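Local coordinates for putative uncharacterized protein (Chaetomium thermophilum, PDB 4X2H) that is of unknown function but carries an NTF2-like domain and is found in complex with a second protein, at residues A34-K38 and A39-P43; P137-T140 and D141-V144. All blocks are in the same frame, centred on the assembly; numbering follows the deposited sequence.

How the interactions relate
Interaction 1 (34-38 with 39-43) and interaction 2 (137-140 with 141-144) are two local turns in one NTF2 domain. Interaction 1 comes first along the chain: it closes helix 34-39 and leads into strand 45-48. Interaction 2 follows later, in the loop joining the antiparallel neighbours 122-135 and 145-157 of the mixed sheet. Their centres are 41 Å apart and their nearest atoms about 33 Å, on opposite sides of the chain's centre, so they are independent features of the fold, one ending a helix and the other within a strand connection. Both lie at the surface, and P42 of interaction 1 also packs against an apolar side chain of the other protein, at the interface between them.

Interaction 1. Residues A34-K38 and A39-P43; sequences ATYTK and AGHPP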
loop_
_atom_site.group_PDB
_atom_site.type_symbol
_atom_site.label_atom_id
_atom_site.label_comp_id
_atom_site.label_asym_id
_atom_site.label_seq_id
_atom_site.Cartn_x
_atom_site.Cartn_y
_atom_site.Cartn_z
ATOM N N ALA B 34 9.307 -16.810 15.717
ATOM C CA ALA B 34 9.811 -17.106 17.055
ATOM C C ALA B 34 10.099 -15.843 17.862
ATOM O O ALA B 34 9.670 -15.711 19.008
ATOM C CB ALA B 34 11.072 -17.955 16.954
ATOM N N THR B 35 10.834 -14.915 17.262
ATOM C CA THR B 35 11.256 -13.711 17.963
ATOM C C THR B 35 10.085 -12.768 18.242
ATOM O O THR B 35 9.960 -12.237 19.345
ATOM C CB THR B 35 12.347 -12.973 17.164
ATOM O OG1 THR B 35 13.579 -13.694 17.285
ATOM C CG2 THR B 35 12.556 -11.554 17.676
ATOM N N TYR B 36 9.227 -12.551 17.252
ATOM C CA TYR B 36 8.090 -11.660 17.451
ATOM C C TYR B 36 7.103 -12.259 18.446
ATOM O O TYR B 36 6.460 -11.530 19.197
ATOM C CB TYR B 36 7.405 -11.357 16.121
ATOM C CG TYR B 36 8.124 -10.302 15.311
ATOM C CD1 TYR B 36 8.499 -9.093 15.884
ATOM C CD2 TYR B 36 8.441 -10.521 13.987
ATOM C CE1 TYR B 36 9.160 -8.124 15.146
ATOM C CE2 TYR B 36 9.104 -9.560 13.241
ATOM C CZ TYR B 36 9.460 -8.367 13.825
ATOM O OH TYR B 36 10.121 -7.418 13.077
ATOM N N THR B 37 7.004 -13.584 18.474
ATOM C CA THR B 37 6.109 -14.251 19.411
ATOM C C THR B 37 6.621 -14.089 20.841
ATOM O O THR B 37 5.848 -13.802 21.754
ATOM C CB THR B 37 5.953 -15.743 19.072
ATOM O OG1 THR B 37 5.284 -15.874 17.809
ATOM C CG2 THR B 37 5.140 -16.469 20.139
ATOM N N LYS B 38 7.925 -14.269 21.032
ATOM C CA LYS B 38 8.528 -14.088 22.352
ATOM C C LYS B 38 8.379 -12.640 22.805
ATOM O O LYS B 38 8.175 -12.364 23.988
ATOM C CB LYS B 38 10.007 -14.487 22.329
ATOM C CG LYS B 38 10.697 -14.456 23.692
ATOM C CD LYS B 38 10.327 -15.668 24.537
ATOM C CE LYS B 38 10.927 -15.583 25.934
ATOM N NZ LYS B 38 10.002 -16.133 26.967
ATOM N N ALA B 39 8.483 -11.719 21.852
ATOM C CA ALA B 39 8.400 -10.294 22.145
ATOM C C ALA B 39 6.961 -9.836 22.371
ATOM O O ALA B 39 6.731 -8.715 22.818
ATOM C CB ALA B 39 9.032 -9.496 21.015
ATOM N N GLY B 40 6.002 -10.702 22.060
ATOM C CA GLY B 40 4.597 -10.391 22.259
ATOM C C GLY B 40 4.025 -9.491 21.181
ATOM O O GLY B 40 3.160 -8.664 21.451
ATOM N N HIS B 41 4.510 -9.645 19.955
ATOM C CA HIS B 41 3.961 -8.892 18.836
ATOM C C HIS B 41 2.478 -9.219 18.711
ATOM O O HIS B 41 2.084 -10.374 18.873
ATOM C CB HIS B 41 4.694 -9.222 17.535
ATOM C CG HIS B 41 4.469 -8.220 16.443
ATOM N ND1 HIS B 41 3.285 -8.126 15.748
ATOM C CD2 HIS B 41 5.282 -7.263 15.934
ATOM C CE1 HIS B 41 3.375 -7.155 14.856
ATOM N NE2 HIS B 41 4.578 -6.617 14.947
ATOM N N PRO B 42 1.641 -8.208 18.447
ATOM C CA PRO B 42 0.231 -8.552 18.250
ATOM C C PRO B 42 0.048 -9.414 17.005
ATOM O O PRO B 42 0.930 -9.425 16.148
ATOM C CB PRO B 42 -0.451 -7.189 18.093
ATOM C CG PRO B 42 0.635 -6.246 17.710
ATOM C CD PRO B 42 1.877 -6.757 18.367
ATOM N N PRO B 43 -1.072 -10.142 16.916
ATOM C CA PRO B 43 -1.348 -10.916 15.702
ATOM C C PRO B 43 -1.334 -10.011 14.482
ATOM O O PRO B 43 -1.633 -8.823 14.617
ATOM C CB PRO B 43 -2.743 -11.494 15.954
ATOM C CG PRO B 43 -2.939 -11.418 17.432
ATOM C CD PRO B 43 -2.171 -10.231 17.890
#
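Two first torsions lay Y36 and H41 side by side: CG of Y36 sits beside its backbone N and anti to the carbonyl carbon (chi1 -80°), whereas CG of H41 is turned away from its own N (chi1 -163°). Both side chains then point the same way at a Schellman motif, the turn that ends helix 34-39. At its heart Y36 O accepts a nearly straight hydrogen bond from H41 N at 2.8 Å, and within that loop G40 N reaches T37 O at 3.1 Å, approaching from above the carbonyl plane. G40, with positive phi, is where the chain leaves the helix. One step earlier A39 N still makes the ordinary helical bond to T35 O, 3.0 Å long.

The turn brings CB of H41 to 3.7 Å from CB of Y36, and from there the imidazole presents its edge to the phenol face in a T-shaped pair, with centroids 5.1 Å apart and planes at 68°. H41 CD2 makes the nearest ring approach, 3.7 Å from Y36 CD1. At the far end of the phenol, Y36 OH is hydrogen-bonded to P157 O, and the phenol also meets the ring of W159, which places the helix end against the rest of the domain. The rotation of the imidazole is fixed by H41 ND1, which donates in the ring plane to a lone pair of P42 O at 2.7 Å.

Interaction 2. Residues P137-T140 and D141-V144; sequences PRST and DDYV
S139 and the two aspartates that follow T140 draw together around a single hydroxyl, which makes the tight half of this contact. S139 OG, held anti to its own N (chi1 172°), accepts D141 N at 3.1 Å along a nearly straight line, and D142 N from a more bent approach at 3.2 Å. Two carboxylate oxygens crowd the same atom: D141 OD1 lies 2.7 Å from S139 OG, and D142 OD1 3.0 Å from it. The bond that the N-H of D141, two residues on, donates to S139 OG defines an ST turn, here within the connection between antiparallel strands 122-135 and 145-157. With S139 replaced by an alanine, the amides of D141 and D142 would probably lose their shared acceptor and the turn could open. D142 is steadied from outside by S136, whose OG is hydrogen-bonded to D142 OD2. The solvent side is looser: a water accepts from T140 N at 2.9 Å and donates only weakly to D141 OD2. Farther along, the ring of Y143 turns an edge to the backbone: T140 O lies at that edge, near the ring plane, 3.4 Å from CE2 of Y143.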
loop_
_atom_site.group_PDB
_atom_site.type_symbol
_atom_site.label_atom_id
_atom_site.label_comp_id
_atom_site.label_asym_id
_atom_site.label_seq_id
_atom_site.Cartn_x
_atom_site.Cartn_y
_atom_site.Cartn_z
ATOM N N PRO B 137 -4.468 -21.516 -18.057
ATOM C CA PRO B 137 -3.355 -21.120 -17.177
ATOM C C PRO B 137 -2.529 -19.912 -17.638
ATOM O O PRO B 137 -1.927 -19.254 -16.788
ATOM C CB PRO B 137 -2.473 -22.373 -17.153
ATOM C CG PRO B 137 -3.390 -23.492 -17.439
ATOM C CD PRO B 137 -4.424 -22.955 -18.379
ATOM N N ARG B 138 -2.491 -19.630 -18.937
ATOM C CA ARG B 138 -1.703 -18.509 -19.451
ATOM C C ARG B 138 -2.539 -17.512 -20.241
ATOM O O ARG B 138 -1.993 -16.662 -20.947
ATOM C CB ARG B 138 -0.566 -19.026 -20.332
ATOM C CG ARG B 138 0.343 -20.013 -19.637
ATOM C CD ARG B 138 1.575 -20.281 -20.469
ATOM N NE ARG B 138 2.108 -21.620 -20.245
ATOM C CZ ARG B 138 3.072 -22.167 -20.976
ATOM N NH1 ARG B 138 3.494 -23.394 -20.704
ATOM N NH2 ARG B 138 3.614 -21.491 -21.981
ATOM N N SER B 139 -3.859 -17.607 -20.117
ATOM C CA SER B 139 -4.757 -16.741 -20.867
ATOM C C SER B 139 -5.269 -15.587 -20.015
ATOM O O SER B 139 -5.540 -15.756 -18.828
ATOM C CB SER B 139 -5.939 -17.543 -21.407
ATOM O OG SER B 139 -6.910 -16.679 -21.968
ATOM N N THR B 140 -5.394 -14.417 -20.635
ATOM C CA THR B 140 -6.006 -13.259 -19.993
ATOM C C THR B 140 -7.339 -12.890 -20.643
ATOM O O THR B 140 -7.899 -11.838 -20.336
ATOM C CB THR B 140 -5.080 -12.025 -20.047
ATOM O OG1 THR B 140 -4.761 -11.717 -21.409
ATOM C CG2 THR B 140 -3.792 -12.273 -19.266
ATOM N N ASP B 141 -7.851 -13.744 -21.531
ATOM C CA ASP B 141 -9.070 -13.405 -22.272
ATOM C C ASP B 141 -10.201 -14.440 -22.219
ATOM O O ASP B 141 -11.329 -14.112 -22.585
ATOM C CB ASP B 141 -8.721 -13.125 -23.740
ATOM C CG ASP B 141 -7.798 -14.167 -24.335
ATOM O OD1 ASP B 141 -8.004 -15.371 -24.076
ATOM O OD2 ASP B 141 -6.863 -13.779 -25.067
ATOM N N ASP B 142 -9.927 -15.665 -21.771
ATOM C CA ASP B 142 -10.967 -16.701 -21.758
ATOM C C ASP B 142 -11.495 -16.999 -20.351
ATOM O O ASP B 142 -12.097 -18.043 -20.111
ATOM C CB ASP B 142 -10.445 -17.985 -22.429
ATOM C CG ASP B 142 -9.477 -18.776 -21.561
ATOM O OD1 ASP B 142 -8.974 -18.250 -20.544
ATOM O OD2 ASP B 142 -9.211 -19.943 -21.918
ATOM N N TYR B 143 -11.287 -16.064 -19.429
ATOM C CA TYR B 143 -11.789 -16.193 -18.064
ATOM C C TYR B 143 -13.313 -16.187 -17.977
ATOM O O TYR B 143 -14.002 -15.764 -18.904
ATOM C CB TYR B 143 -11.249 -15.058 -17.201
ATOM C CG TYR B 143 -11.592 -13.682 -17.725
ATOM C CD1 TYR B 143 -12.806 -13.079 -17.416
ATOM C CD2 TYR B 143 -10.700 -12.983 -18.526
ATOM C CE1 TYR B 143 -13.121 -11.817 -17.890
ATOM C CE2 TYR B 143 -11.005 -11.723 -19.006
ATOM C CZ TYR B 143 -12.217 -11.146 -18.686
ATOM O OH TYR B 143 -12.520 -9.892 -19.157
ATOM N N VAL B 144 -13.823 -16.654 -16.839
ATOM C CA VAL B 144 -15.238 -16.569 -16.507
ATOM C C VAL B 144 -15.500 -15.259 -15.767
ATOM O O VAL B 144 -16.409 -14.506 -16.110
ATOM C CB VAL B 144 -15.677 -17.762 -15.637
ATOM C CG1 VAL B 144 -17.150 -17.645 -15.257
ATOM C CG2 VAL B 144 -15.405 -19.071 -16.368
HETATM O O HOH W 1 -4.493 -14.240 -23.420
#